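Long-range contacts in acinetobacter secreted protease CpaA (Acinetobacter nosocomialis M2, PDB 6O38), which is a secreted zinc metalloprotease, probably exported by type II secretion, that forms a complex with its chaperone CpaB: residues L298-Q303 with L321-Q326; G328-I333 with R360-A365; I343-G348 with Q366-D371; A292-I297 with T312-P317; I281-K286 with T302-K307. One frame throughout, in Å; residues are numbered along the deposited sequence.

Contact 2 is the buried core of the group. It is an antiparallel strand pair with backbone bonds in register. Contact 5 extends the same set of strands, since strand 305-310 lies beside strand 330-335. It is partly buried, its strands run parallel, and it reaches the chaperone CpaB. Nearer the surface, contacts 1 and 4 join loops and contact 3 a turn to a strand. Contact 1 mixes apolar packing with two hydrogen bonds, while contacts 3 and 4 rely on side-chain amides gripping backbone carbonyls. Trp368 NE1 of contact 3 bonds to Pro322 O of contact 1. Asp371 of contact 3 forms a salt bridge to Arg360 of contact 2. Contacts 1 and 5 share Thr302 and Gln303.

Contact 1 of 5, residues L298-Q303 with L321-Q326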
# COMPACT_ATOMS: atom_id res chain seq x y z
N LEU A 298 28.67 -10.68 -2.07
CA LEU A 298 27.32 -10.71 -1.54
C LEU A 298 26.90 -12.16 -1.26
O LEU A 298 27.31 -13.08 -1.98
CB LEU A 298 26.35 -10.06 -2.52
CG LEU A 298 26.50 -8.54 -2.68
CD1 LEU A 298 25.51 -8.00 -3.69
CD2 LEU A 298 26.36 -7.83 -1.35
N PRO A 299 26.09 -12.38 -0.23
CA PRO A 299 25.76 -13.75 0.16
C PRO A 299 24.87 -14.44 -0.86
O PRO A 299 24.15 -13.80 -1.63
CB PRO A 299 25.04 -13.58 1.50
CG PRO A 299 24.44 -12.21 1.41
CD PRO A 299 25.44 -11.39 0.64
N ASN A 300 24.94 -15.77 -0.87
CA ASN A 300 24.09 -16.56 -1.74
C ASN A 300 22.62 -16.34 -1.37
O ASN A 300 22.27 -16.23 -0.20
CB ASN A 300 24.45 -18.04 -1.63
CG ASN A 300 25.84 -18.33 -2.16
OD1 ASN A 300 26.36 -17.61 -3.01
ND2 ASN A 300 26.46 -19.40 -1.65
N MSE A 301 21.77 -16.29 -2.39
CA MSE A 301 20.36 -15.99 -2.20
C MSE A 301 19.66 -17.01 -1.31
O MSE A 301 19.69 -18.21 -1.57
CB MSE A 301 19.65 -15.91 -3.56
CG MSE A 301 20.30 -14.98 -4.56
SE MSE A 301 20.20 -13.09 -4.07
CE MSE A 301 18.27 -12.84 -4.13
N THR A 302 19.03 -16.51 -0.24
CA THR A 302 18.16 -17.32 0.60
C THR A 302 16.72 -16.82 0.58
O THR A 302 15.93 -17.22 1.43
CB THR A 302 18.68 -17.35 2.05
OG1 THR A 302 18.71 -16.01 2.57
CG2 THR A 302 20.07 -17.95 2.11
N GLN A 303 16.38 -15.97 -0.38
CA GLN A 303 15.04 -15.42 -0.57
C GLN A 303 14.97 -14.79 -1.95
O GLN A 303 16.02 -14.58 -2.58
CB GLN A 303 14.70 -14.41 0.53
CG GLN A 303 15.61 -13.19 0.59
CD GLN A 303 16.98 -13.50 1.18
OE1 GLN A 303 17.09 -14.00 2.30
NE2 GLN A 303 18.03 -13.21 0.41
N LEU A 321 28.25 -9.79 -7.06
CA LEU A 321 26.88 -10.28 -7.00
C LEU A 321 26.88 -11.75 -6.54
O LEU A 321 27.87 -12.46 -6.73
CB LEU A 321 26.20 -10.14 -8.36
CG LEU A 321 25.89 -8.69 -8.75
CD1 LEU A 321 25.23 -8.62 -10.12
CD2 LEU A 321 25.01 -8.03 -7.70
N PRO A 322 25.79 -12.21 -5.93
CA PRO A 322 25.79 -13.55 -5.32
C PRO A 322 26.23 -14.63 -6.29
O PRO A 322 25.81 -14.67 -7.45
CB PRO A 322 24.33 -13.74 -4.89
CG PRO A 322 23.83 -12.36 -4.65
CD PRO A 322 24.53 -11.49 -5.66
N ALA A 323 27.10 -15.52 -5.80
CA ALA A 323 27.64 -16.57 -6.66
C ALA A 323 26.61 -17.64 -6.96
O ALA A 323 26.63 -18.22 -8.05
CB ALA A 323 28.87 -17.20 -6.00
N GLN A 324 25.70 -17.92 -6.03
CA GLN A 324 24.68 -18.93 -6.22
C GLN A 324 23.31 -18.27 -6.11
O GLN A 324 23.01 -17.58 -5.13
CB GLN A 324 24.81 -20.06 -5.19
CG GLN A 324 25.89 -21.06 -5.57
CD GLN A 324 26.32 -21.94 -4.41
OE1 GLN A 324 25.53 -22.22 -3.50
NE2 GLN A 324 27.58 -22.34 -4.41
N ALA A 325 22.48 -18.50 -7.12
CA ALA A 325 21.15 -17.90 -7.19
C ALA A 325 20.30 -18.75 -8.12
O ALA A 325 20.78 -19.67 -8.78
CB ALA A 325 21.21 -16.45 -7.67
N GLN A 326 19.01 -18.42 -8.17
CA GLN A 326 18.06 -19.07 -9.05
C GLN A 326 17.45 -18.04 -9.98
O GLN A 326 17.40 -16.85 -9.67
CB GLN A 326 16.97 -19.81 -8.26
CG GLN A 326 17.50 -20.97 -7.43
CD GLN A 326 16.41 -21.69 -6.67
OE1 GLN A 326 15.22 -21.46 -6.90
NE2 GLN A 326 16.80 -22.56 -5.75
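Leu298, Asn300 and Met301 meet residues 321-325 where two loops run close together. The CB of Leu298 packs on the Pro322 ring, 3.9 Å from CD. Its methyl CD1 lies beside Leu321 CD2, with the two leucine side chains pointing the same way. The selenium of the selenomethionine Met301 reaches Pro322 CG at 3.7 Å. Its chain is bent, with chi2 at -67° placing SE. Met301 CG also touches Ala325 CB at 3.6 Å.

Two hydrogen bonds join the loops. The backbone N of Met301 donates to Gln324 O at 3.3 Å. Gln324 N donates to the side-chain OD1 of Asn300 at 3.1 Å, from above the plane of that carbonyl. The amides of Asn300 and Gln324 are stacked, with their planes 20° apart. Asn300 ND2 and Gln324 OE1 lie near each other, but their geometry is too poor for a bond.

Residues 321-326 lie within the StcE-type beta-sandwich domain, and 298-303 belong to the loop leading to strand 305-310. Met301, Leu321 and Pro322 rest on Val331 of strand 330-335, whereas Leu298 packs here on Leu321 and Pro322. The chemistry is therefore divided. Apolar side chains fill one part of the contact. The polar ties are Gln324 N to Asn300 OD1 and Met301 N to Gln324 O, while the Gln324 amide only stacks on that of Asn300.

Contact 2 of 5, residues G328-I333 with R360-A365; sequences GDKVVI and RFIYTA
Val331 and Phe361 form a hydrogen-bonded pair between two antiparallel strands, 330-333 and 360-364, of the StcE-type beta-sandwich domain. The strand axes approach to 4.6 Å, and their directions are 165° apart. Val331 N donates to Phe361 O at 2.8 Å, and Phe361 N returns a bond to Val331 O at 2.7 Å. Lys330 with Ile362 and Val332 with Arg360 are the flanking non-hydrogen-bonded pairs. Beyond the strand start, Tyr363 N donates to Asp329 O at 3.0 Å. Gly328 N then reaches Tyr363 O at 3.1 Å, so the bonding continues into the loop.

The side chains divide between the two faces. Val331 and Phe361 share one face. The tip of Ile333 leans over to Phe361, with CD1 4.1 Å from CE1. Both residues also touch Ile343 of strand 341-344.

Lys330, Val332, Arg360 and Ile362 are on the other face. Val332 CG2 packs against Arg360 CG at 3.8 Å. The Lys330 and Arg360 chains lie side by side and point the same way. Arg360 bends at chi3 (74°), which sets NE. Its NE makes a salt bridge to Asp371, and NH1 and NH2 bond to Tyr417 OH and Ala414 O. Lys330 NZ bonds to Asn413 OD1. The carboxylate of Asp371 probably eases the repulsion between the two like charges. Lys330 NZ lies 4.0 Å from Arg360 NE.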
# COMPACT_ATOMS: atom_id res chain seq x y z
N GLY A 328 15.31 -15.51 -11.69
CA GLY A 328 14.31 -14.63 -11.14
C GLY A 328 14.74 -13.91 -9.88
O GLY A 328 14.09 -12.92 -9.50
N ASP A 329 15.79 -14.38 -9.21
CA ASP A 329 16.30 -13.68 -8.04
C ASP A 329 16.75 -12.28 -8.41
O ASP A 329 17.30 -12.05 -9.49
CB ASP A 329 17.45 -14.47 -7.41
CG ASP A 329 16.98 -15.70 -6.66
OD1 ASP A 329 15.77 -15.82 -6.42
OD2 ASP A 329 17.83 -16.54 -6.30
N LYS A 330 16.52 -11.33 -7.51
CA LYS A 330 16.79 -9.92 -7.77
C LYS A 330 17.69 -9.35 -6.69
O LYS A 330 17.57 -9.69 -5.52
CB LYS A 330 15.49 -9.12 -7.85
CG LYS A 330 14.61 -9.47 -9.03
CD LYS A 330 13.40 -8.56 -9.12
CE LYS A 330 12.54 -8.89 -10.33
NZ LYS A 330 11.68 -7.74 -10.73
N VAL A 331 18.59 -8.46 -7.11
CA VAL A 331 19.44 -7.70 -6.20
C VAL A 331 19.26 -6.23 -6.51
O VAL A 331 19.46 -5.80 -7.65
CB VAL A 331 20.92 -8.10 -6.32
CG1 VAL A 331 21.79 -7.17 -5.50
CG2 VAL A 331 21.12 -9.54 -5.87
N VAL A 332 18.87 -5.46 -5.50
CA VAL A 332 18.73 -4.01 -5.60
C VAL A 332 19.81 -3.37 -4.75
O VAL A 332 19.98 -3.71 -3.58
CB VAL A 332 17.33 -3.54 -5.16
CG1 VAL A 332 17.23 -2.03 -5.24
CG2 VAL A 332 16.26 -4.20 -6.01
N ILE A 333 20.56 -2.44 -5.35
CA ILE A 333 21.65 -1.77 -4.66
C ILE A 333 21.39 -0.27 -4.70
O ILE A 333 21.16 0.30 -5.78
CB ILE A 333 23.02 -2.11 -5.29
CG1 ILE A 333 23.23 -3.62 -5.28
CG2 ILE A 333 24.14 -1.41 -4.54
CD1 ILE A 333 24.51 -4.07 -5.94
N ARG A 360 19.16 -2.28 -10.02
CA ARG A 360 18.59 -3.61 -9.83
C ARG A 360 19.19 -4.57 -10.84
O ARG A 360 19.39 -4.23 -12.01
CB ARG A 360 17.06 -3.60 -9.97
CG ARG A 360 16.42 -4.96 -9.73
CD ARG A 360 14.90 -4.88 -9.59
NE ARG A 360 14.25 -4.65 -10.88
CZ ARG A 360 13.74 -3.48 -11.26
NH1 ARG A 360 13.82 -2.43 -10.45
NH2 ARG A 360 13.16 -3.36 -12.44
N PHE A 361 19.49 -5.78 -10.38
CA PHE A 361 20.01 -6.85 -11.22
C PHE A 361 19.14 -8.08 -11.04
O PHE A 361 18.62 -8.33 -9.95
CB PHE A 361 21.48 -7.17 -10.89
CG PHE A 361 22.39 -5.98 -10.96
CD1 PHE A 361 22.58 -5.17 -9.85
CD2 PHE A 361 23.06 -5.66 -12.13
CE1 PHE A 361 23.42 -4.07 -9.91
CE2 PHE A 361 23.90 -4.56 -12.20
CZ PHE A 361 24.08 -3.77 -11.09
N ILE A 362 18.99 -8.86 -12.11
CA ILE A 362 18.17 -10.06 -12.09
C ILE A 362 19.00 -11.22 -12.62
O ILE A 362 19.81 -11.05 -13.55
CB ILE A 362 16.87 -9.88 -12.90
CG1 ILE A 362 15.94 -11.08 -12.71
CG2 ILE A 362 17.16 -9.65 -14.37
CD1 ILE A 362 14.56 -10.89 -13.31
N TYR A 363 18.81 -12.40 -12.03
CA TYR A 363 19.58 -13.58 -12.39
C TYR A 363 18.86 -14.35 -13.50
O TYR A 363 17.64 -14.54 -13.45
CB TYR A 363 19.78 -14.48 -11.17
CG TYR A 363 20.83 -15.55 -11.35
CD1 TYR A 363 22.18 -15.23 -11.34
CD2 TYR A 363 20.47 -16.88 -11.52
CE1 TYR A 363 23.14 -16.21 -11.51
CE2 TYR A 363 21.43 -17.86 -11.68
CZ TYR A 363 22.76 -17.52 -11.67
OH TYR A 363 23.72 -18.49 -11.83
N THR A 364 19.63 -14.78 -14.49
CA THR A 364 19.13 -15.55 -15.62
C THR A 364 19.91 -16.86 -15.72
O THR A 364 20.82 -17.13 -14.93
CB THR A 364 19.24 -14.76 -16.93
OG1 THR A 364 20.62 -14.60 -17.28
CG2 THR A 364 18.60 -13.38 -16.77
N ALA A 365 19.54 -17.68 -16.71
CA ALA A 365 20.24 -18.94 -16.93
C ALA A 365 21.71 -18.73 -17.27
O ALA A 365 22.52 -19.65 -17.06
CB ALA A 365 19.56 -19.72 -18.05

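Contact 3 of 5, residues I343-G348 with Q366-D371; sequences INAANG and QGWTVD
Asn347 ND2 grips two backbone carbonyls, that of Trp368 in strand 367-370 and that of Gln366 just before the strand. It donates to Trp368 O at 2.8 Å and to Gln366 O at 3.3 Å. Both oxygens lie in the Asn347 amide plane, and each takes the donor on a lone pair. Two in-plane bonds should hold the amide flat and fix its rotation. Asn347 sits in a type I beta turn, Ala345 to Gly348, that follows strand 341-344 in the StcE-type beta-sandwich domain. The turn is closed by Gly348 N donating to Ala345 O at 3.1 Å. A chi1 of 58° places Asn347 CG where its amide can reach the strand. Asn347 OD1 takes a bond from Leu349 N.

Asn347 ND2 lies 3.3 Å from Gly367 C, at a residue with no side chain to stand in its way. A water joins the same two segments, accepting from both Asn347 N and Trp368 N.

The apolar part is small. Ala345 CB touches Trp368 CB at 3.9 Å. The indole is fixed from outside: NE1 bonds to Pro322 O, and the ring stacks edge-to-face with Tyr363. Ala345 CB lies 4.0 Å from Trp368 CD1.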
# COMPACT_ATOMS: atom_id res chain seq x y z
N ILE A 343 30.45 -3.10 -9.40
CA ILE A 343 29.62 -4.29 -9.26
C ILE A 343 30.09 -5.31 -10.29
O ILE A 343 30.25 -4.97 -11.47
CB ILE A 343 28.13 -3.97 -9.46
CG1 ILE A 343 27.69 -2.84 -8.52
CG2 ILE A 343 27.28 -5.21 -9.24
CD1 ILE A 343 27.84 -3.18 -7.06
N ASN A 344 30.32 -6.54 -9.85
CA ASN A 344 30.83 -7.59 -10.72
C ASN A 344 30.02 -8.87 -10.53
O ASN A 344 29.37 -9.07 -9.50
CB ASN A 344 32.31 -7.87 -10.45
CG ASN A 344 33.20 -6.68 -10.75
OD1 ASN A 344 33.46 -6.38 -11.91
ND2 ASN A 344 33.66 -6.00 -9.71
N ALA A 345 30.07 -9.72 -11.55
CA ALA A 345 29.41 -11.02 -11.52
C ALA A 345 30.31 -12.04 -12.20
O ALA A 345 31.25 -11.69 -12.91
CB ALA A 345 28.04 -10.97 -12.21
N ALA A 346 30.00 -13.32 -11.97
CA ALA A 346 30.83 -14.39 -12.50
C ALA A 346 30.83 -14.41 -14.03
O ALA A 346 31.83 -14.78 -14.64
CB ALA A 346 30.36 -15.74 -11.96
N ASN A 347 29.72 -14.00 -14.65
CA ASN A 347 29.62 -14.02 -16.11
C ASN A 347 30.38 -12.87 -16.77
O ASN A 347 30.26 -12.70 -17.99
CB ASN A 347 28.15 -13.98 -16.54
CG ASN A 347 27.41 -12.76 -16.02
OD1 ASN A 347 28.01 -11.82 -15.48
ND2 ASN A 347 26.09 -12.76 -16.18
N GLY A 348 31.15 -12.10 -16.01
CA GLY A 348 31.91 -11.00 -16.56
C GLY A 348 31.24 -9.65 -16.51
O GLY A 348 31.86 -8.66 -16.91
N GLN A 366 22.08 -17.55 -17.77
CA GLN A 366 23.46 -17.25 -18.14
C GLN A 366 24.08 -16.19 -17.23
O GLN A 366 24.98 -15.46 -17.65
CB GLN A 366 23.53 -16.83 -19.61
CG GLN A 366 23.35 -17.98 -20.58
CD GLN A 366 22.80 -17.55 -21.92
OE1 GLN A 366 22.21 -16.48 -22.05
NE2 GLN A 366 23.01 -18.39 -22.94
N GLY A 367 23.61 -16.10 -16.00
CA GLY A 367 24.22 -15.26 -14.99
C GLY A 367 23.41 -14.01 -14.71
O GLY A 367 22.27 -13.83 -15.17
N TRP A 368 24.02 -13.12 -13.93
CA TRP A 368 23.37 -11.88 -13.53
C TRP A 368 23.24 -10.93 -14.72
O TRP A 368 24.06 -10.93 -15.64
CB TRP A 368 24.15 -11.21 -12.40
CG TRP A 368 23.97 -11.89 -11.09
CD1 TRP A 368 24.87 -12.70 -10.46
CD2 TRP A 368 22.81 -11.84 -10.24
NE1 TRP A 368 24.35 -13.15 -9.27
CE2 TRP A 368 23.08 -12.64 -9.12
CE3 TRP A 368 21.58 -11.20 -10.34
CZ2 TRP A 368 22.16 -12.81 -8.08
CZ3 TRP A 368 20.66 -11.37 -9.31
CH2 TRP A 368 20.96 -12.17 -8.20
N THR A 369 22.19 -10.11 -14.68
CA THR A 369 21.79 -9.29 -15.82
C THR A 369 21.26 -7.95 -15.33
O THR A 369 20.57 -7.89 -14.31
CB THR A 369 20.74 -10.04 -16.66
OG1 THR A 369 21.39 -10.85 -17.64
CG2 THR A 369 19.78 -9.08 -17.35
N VAL A 370 21.60 -6.89 -16.06
CA VAL A 370 21.09 -5.56 -15.74
C VAL A 370 19.57 -5.56 -15.86
O VAL A 370 19.01 -6.03 -16.86
CB VAL A 370 21.74 -4.51 -16.66
CG1 VAL A 370 20.93 -3.22 -16.65
CG2 VAL A 370 23.17 -4.25 -16.24
N ASP A 371 18.90 -5.01 -14.85
CA ASP A 371 17.44 -5.01 -14.81
C ASP A 371 16.86 -3.61 -14.61
O ASP A 371 15.65 -3.49 -14.37
CB ASP A 371 16.93 -5.96 -13.72
CG ASP A 371 15.47 -6.35 -13.91
OD1 ASP A 371 15.11 -6.78 -15.02
OD2 ASP A 371 14.69 -6.21 -12.95
O HOH W 1 26.87 -14.37 -13.28

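Contact 4 of 5, residues A292-I297 with T312-P317; sequences ATIPAI and TSNWQP
Asn314 and Gln316 are turned by their torsions onto the backbone of residues 292-294. In Asn314, chi1 at 63° places CG between the backbone N and the carbonyl carbon. In Gln316, CG is roughly anti to the backbone N (chi1 -152°), and the chain then bends at chi2. The contact joins the loops before and after strand 305-310, the second of them within the StcE-type beta-sandwich domain. The first loop leads into that strand and the second leaves it toward strand 318-320.

Asn314 ND2 donates to Ala292 O at 3.1 Å. The bond is in the plane of both the carbonyl and the Asn314 amide. The same nitrogen also bonds to Lys309 O, and OD1 accepts from Ser311 N. With both ends of the amide engaged, its orientation is well defined and its polar atoms are satisfied in a buried setting.

The CD1 methyl of Ile294 lies against the ND2 and CG part of Asn314, 3.6 Å from Asn314 CG. Ile294 also packs on Ile288, Val308, Leu310 and Leu319.

Gln316 meets the first loop two residues on, at the Ile294 carbonyl. Its hydrogen bond there is weak and doubtful, with the N-H bent to 118° between Gln316 NE2 and Ile294 O.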
# COMPACT_ATOMS: atom_id res chain seq x y z
N ALA A 292 24.61 -1.43 8.57
CA ALA A 292 25.14 -2.78 8.68
C ALA A 292 26.34 -2.96 7.75
O ALA A 292 26.51 -2.26 6.76
CB ALA A 292 24.06 -3.81 8.34
N THR A 293 27.18 -3.93 8.11
CA THR A 293 28.35 -4.24 7.30
C THR A 293 27.95 -4.97 6.03
O THR A 293 27.14 -5.90 6.06
CB THR A 293 29.34 -5.08 8.10
OG1 THR A 293 29.67 -4.41 9.32
CG2 THR A 293 30.62 -5.32 7.30
N ILE A 294 28.53 -4.55 4.91
CA ILE A 294 28.26 -5.13 3.60
C ILE A 294 29.46 -5.99 3.21
O ILE A 294 30.59 -5.49 3.19
CB ILE A 294 28.00 -4.05 2.54
CG1 ILE A 294 26.77 -3.22 2.93
CG2 ILE A 294 27.82 -4.67 1.17
CD1 ILE A 294 26.58 -1.97 2.10
N PRO A 295 29.27 -7.27 2.90
CA PRO A 295 30.40 -8.10 2.48
C PRO A 295 30.82 -7.81 1.05
O PRO A 295 30.00 -7.46 0.20
CB PRO A 295 29.86 -9.53 2.63
CG PRO A 295 28.39 -9.38 2.39
CD PRO A 295 28.00 -8.02 2.91
N ALA A 296 32.12 -7.97 0.80
CA ALA A 296 32.65 -7.74 -0.54
C ALA A 296 32.03 -8.70 -1.55
O ALA A 296 31.76 -8.32 -2.70
CB ALA A 296 34.17 -7.86 -0.54
N ILE A 297 31.80 -9.94 -1.14
CA ILE A 297 31.08 -10.92 -1.94
C ILE A 297 29.70 -11.07 -1.33
O ILE A 297 29.57 -11.53 -0.19
CB ILE A 297 31.82 -12.27 -2.00
CG1 ILE A 297 33.21 -12.09 -2.61
CG2 ILE A 297 31.01 -13.29 -2.79
CD1 ILE A 297 33.96 -13.39 -2.83
N THR A 312 28.31 6.01 3.61
CA THR A 312 29.69 6.39 3.90
C THR A 312 30.31 5.47 4.94
O THR A 312 31.50 5.16 4.87
CB THR A 312 29.74 7.85 4.36
OG1 THR A 312 29.21 8.70 3.34
CG2 THR A 312 31.17 8.28 4.67
N SER A 313 29.52 5.01 5.91
CA SER A 313 30.03 4.21 7.01
C SER A 313 30.17 2.73 6.67
O SER A 313 30.83 2.01 7.42
CB SER A 313 29.14 4.38 8.24
OG SER A 313 27.80 4.06 7.95
N ASN A 314 29.56 2.26 5.58
CA ASN A 314 29.70 0.87 5.16
C ASN A 314 30.18 0.76 3.71
O ASN A 314 29.98 -0.28 3.08
CB ASN A 314 28.40 0.10 5.36
CG ASN A 314 27.25 0.62 4.50
OD1 ASN A 314 27.43 1.52 3.67
ND2 ASN A 314 26.07 0.06 4.69
N TRP A 315 30.78 1.82 3.18
CA TRP A 315 31.19 1.84 1.78
C TRP A 315 32.14 0.70 1.46
O TRP A 315 32.97 0.30 2.29
CB TRP A 315 31.85 3.18 1.44
CG TRP A 315 32.39 3.24 0.05
CD1 TRP A 315 31.69 3.43 -1.10
CD2 TRP A 315 33.77 3.11 -0.34
NE1 TRP A 315 32.53 3.42 -2.18
CE2 TRP A 315 33.81 3.23 -1.74
CE3 TRP A 315 34.96 2.90 0.36
CZ2 TRP A 315 35.01 3.15 -2.46
CZ3 TRP A 315 36.14 2.82 -0.35
CH2 TRP A 315 36.16 2.94 -1.74
N GLN A 316 32.02 0.17 0.25
CA GLN A 316 32.85 -0.90 -0.25
C GLN A 316 33.31 -0.55 -1.65
O GLN A 316 32.52 -0.08 -2.47
CB GLN A 316 32.08 -2.23 -0.26
CG GLN A 316 32.95 -3.47 -0.11
CD GLN A 316 33.47 -3.63 1.31
OE1 GLN A 316 34.61 -3.26 1.61
NE2 GLN A 316 32.64 -4.18 2.19
N PRO A 317 34.60 -0.76 -1.96
CA PRO A 317 35.07 -0.39 -3.31
C PRO A 317 34.51 -1.27 -4.41
O PRO A 317 34.18 -0.77 -5.49
CB PRO A 317 36.60 -0.53 -3.18
CG PRO A 317 36.78 -1.54 -2.10
CD PRO A 317 35.68 -1.27 -1.11

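Contact 5 of 5, residues I281-K286 with T302-K307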
# COMPACT_ATOMS: atom_id res chain seq x y z
N ILE A 281 2.85 -13.48 -4.71
CA ILE A 281 2.43 -12.11 -4.46
C ILE A 281 3.09 -11.50 -3.24
O ILE A 281 2.96 -10.28 -3.03
CB ILE A 281 0.89 -12.01 -4.33
CG1 ILE A 281 0.40 -12.86 -3.16
CG2 ILE A 281 0.22 -12.42 -5.62
CD1 ILE A 281 -1.10 -12.81 -2.96
N SER A 282 3.80 -12.28 -2.43
CA SER A 282 4.49 -11.74 -1.26
C SER A 282 5.63 -12.67 -0.89
O SER A 282 5.42 -13.89 -0.77
CB SER A 282 3.52 -11.56 -0.08
OG SER A 282 4.21 -11.22 1.10
N SER A 283 6.82 -12.11 -0.69
CA SER A 283 8.01 -12.88 -0.37
C SER A 283 8.97 -12.00 0.40
O SER A 283 8.94 -10.77 0.25
CB SER A 283 8.68 -13.42 -1.64
OG SER A 283 8.96 -12.38 -2.55
N PRO A 284 9.83 -12.58 1.24
CA PRO A 284 10.73 -11.76 2.05
C PRO A 284 11.84 -11.13 1.23
O PRO A 284 12.18 -11.56 0.13
CB PRO A 284 11.30 -12.76 3.07
CG PRO A 284 10.40 -13.95 3.01
CD PRO A 284 9.88 -14.00 1.61
N THR A 285 12.42 -10.07 1.80
CA THR A 285 13.56 -9.37 1.22
C THR A 285 14.61 -9.19 2.30
O THR A 285 14.34 -8.55 3.33
CB THR A 285 13.15 -8.01 0.64
OG1 THR A 285 12.16 -8.19 -0.37
CG2 THR A 285 14.36 -7.30 0.05
N LYS A 286 15.79 -9.76 2.09
CA LYS A 286 16.91 -9.53 2.99
C LYS A 286 17.52 -8.16 2.71
O LYS A 286 17.86 -7.84 1.57
CB LYS A 286 17.97 -10.62 2.82
CG LYS A 286 19.19 -10.46 3.72
CD LYS A 286 20.15 -11.62 3.54
CE LYS A 286 21.39 -11.46 4.41
NZ LYS A 286 21.05 -11.04 5.80
N THR A 302 19.03 -16.51 -0.24
CA THR A 302 18.16 -17.32 0.60
C THR A 302 16.72 -16.82 0.58
O THR A 302 15.93 -17.22 1.43
CB THR A 302 18.68 -17.35 2.05
OG1 THR A 302 18.71 -16.01 2.57
CG2 THR A 302 20.07 -17.95 2.11
N GLN A 303 16.38 -15.97 -0.38
CA GLN A 303 15.04 -15.42 -0.57
C GLN A 303 14.97 -14.79 -1.95
O GLN A 303 16.02 -14.58 -2.58
CB GLN A 303 14.70 -14.41 0.53
CG GLN A 303 15.61 -13.19 0.59
CD GLN A 303 16.98 -13.50 1.18
OE1 GLN A 303 17.09 -14.00 2.30
NE2 GLN A 303 18.03 -13.21 0.41
N PRO A 304 13.78 -14.49 -2.48
CA PRO A 304 13.71 -13.98 -3.86
C PRO A 304 14.42 -12.65 -4.10
O PRO A 304 14.76 -12.37 -5.25
CB PRO A 304 12.20 -13.86 -4.10
CG PRO A 304 11.60 -14.87 -3.19
CD PRO A 304 12.45 -14.83 -1.96
N THR A 305 14.64 -11.83 -3.07
CA THR A 305 15.20 -10.50 -3.29
C THR A 305 16.18 -10.13 -2.19
O THR A 305 15.98 -10.48 -1.02
CB THR A 305 14.08 -9.44 -3.36
OG1 THR A 305 13.03 -9.91 -4.20
CG2 THR A 305 14.61 -8.12 -3.90
N LEU A 306 17.22 -9.40 -2.57
CA LEU A 306 18.22 -8.89 -1.65
C LEU A 306 18.47 -7.43 -1.99
O LEU A 306 18.72 -7.10 -3.15
CB LEU A 306 19.53 -9.68 -1.73
CG LEU A 306 20.76 -9.05 -1.08
CD1 LEU A 306 20.67 -9.11 0.44
CD2 LEU A 306 22.05 -9.69 -1.58
N LYS A 307 18.42 -6.56 -0.98
CA LYS A 307 18.65 -5.13 -1.17
C LYS A 307 19.83 -4.70 -0.32
O LYS A 307 19.87 -4.97 0.89
CB LYS A 307 17.41 -4.30 -0.83
CG LYS A 307 17.55 -2.83 -1.24
CD LYS A 307 16.24 -2.07 -1.10
CE LYS A 307 15.21 -2.53 -2.12
NZ LYS A 307 13.98 -1.71 -2.02
O HOH W 2 11.40 -11.23 -2.12
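Lys286 and Leu306 are paired as neighbours on parallel strands. Lys286 N donates to Thr305 O at 3.2 Å. Lys286 O then accepts from Lys307 N at 2.9 Å, so the two bonds of Lys286 bracket Leu306. The side chains of Lys286 and Leu306 lie side by side and point the same way. Lys286 CG is 3.8 Å from Leu306 CD1. Lys286 CB also rests on the Gln303 amide, about equally near CD, OE1 and NE2. That amide is reached because Gln303 bends at chi2 (-74°).

Thr285 and Thr305 also meet through their side chains, with Thr285 OG1 3.8 Å from Thr305 CB. Just before the strands pair, Ser283 CB touches Pro304 CG at 3.6 Å. A water lies within bonding distance of Ser283 OG, at 2.7 Å, and of Thr305 OG1, at 3.0 Å. Its approach to Pro284 O is too short to be relied on.

Strand 277-288 apparently links successive StcE-type beta-sandwich units. Its end pairs here with strand 305-310, which runs parallel to it. A classic beta bulge, where Ile281 and Ser282 both face Glu268, lies just before this pairing.

Further out, Lys307 NZ makes a salt bridge to Glu410. Ser282 OG bonds to Asn124 and Asp122 of the chaperone CpaB, and Pro284 packs on the same Asn124 of CpaB.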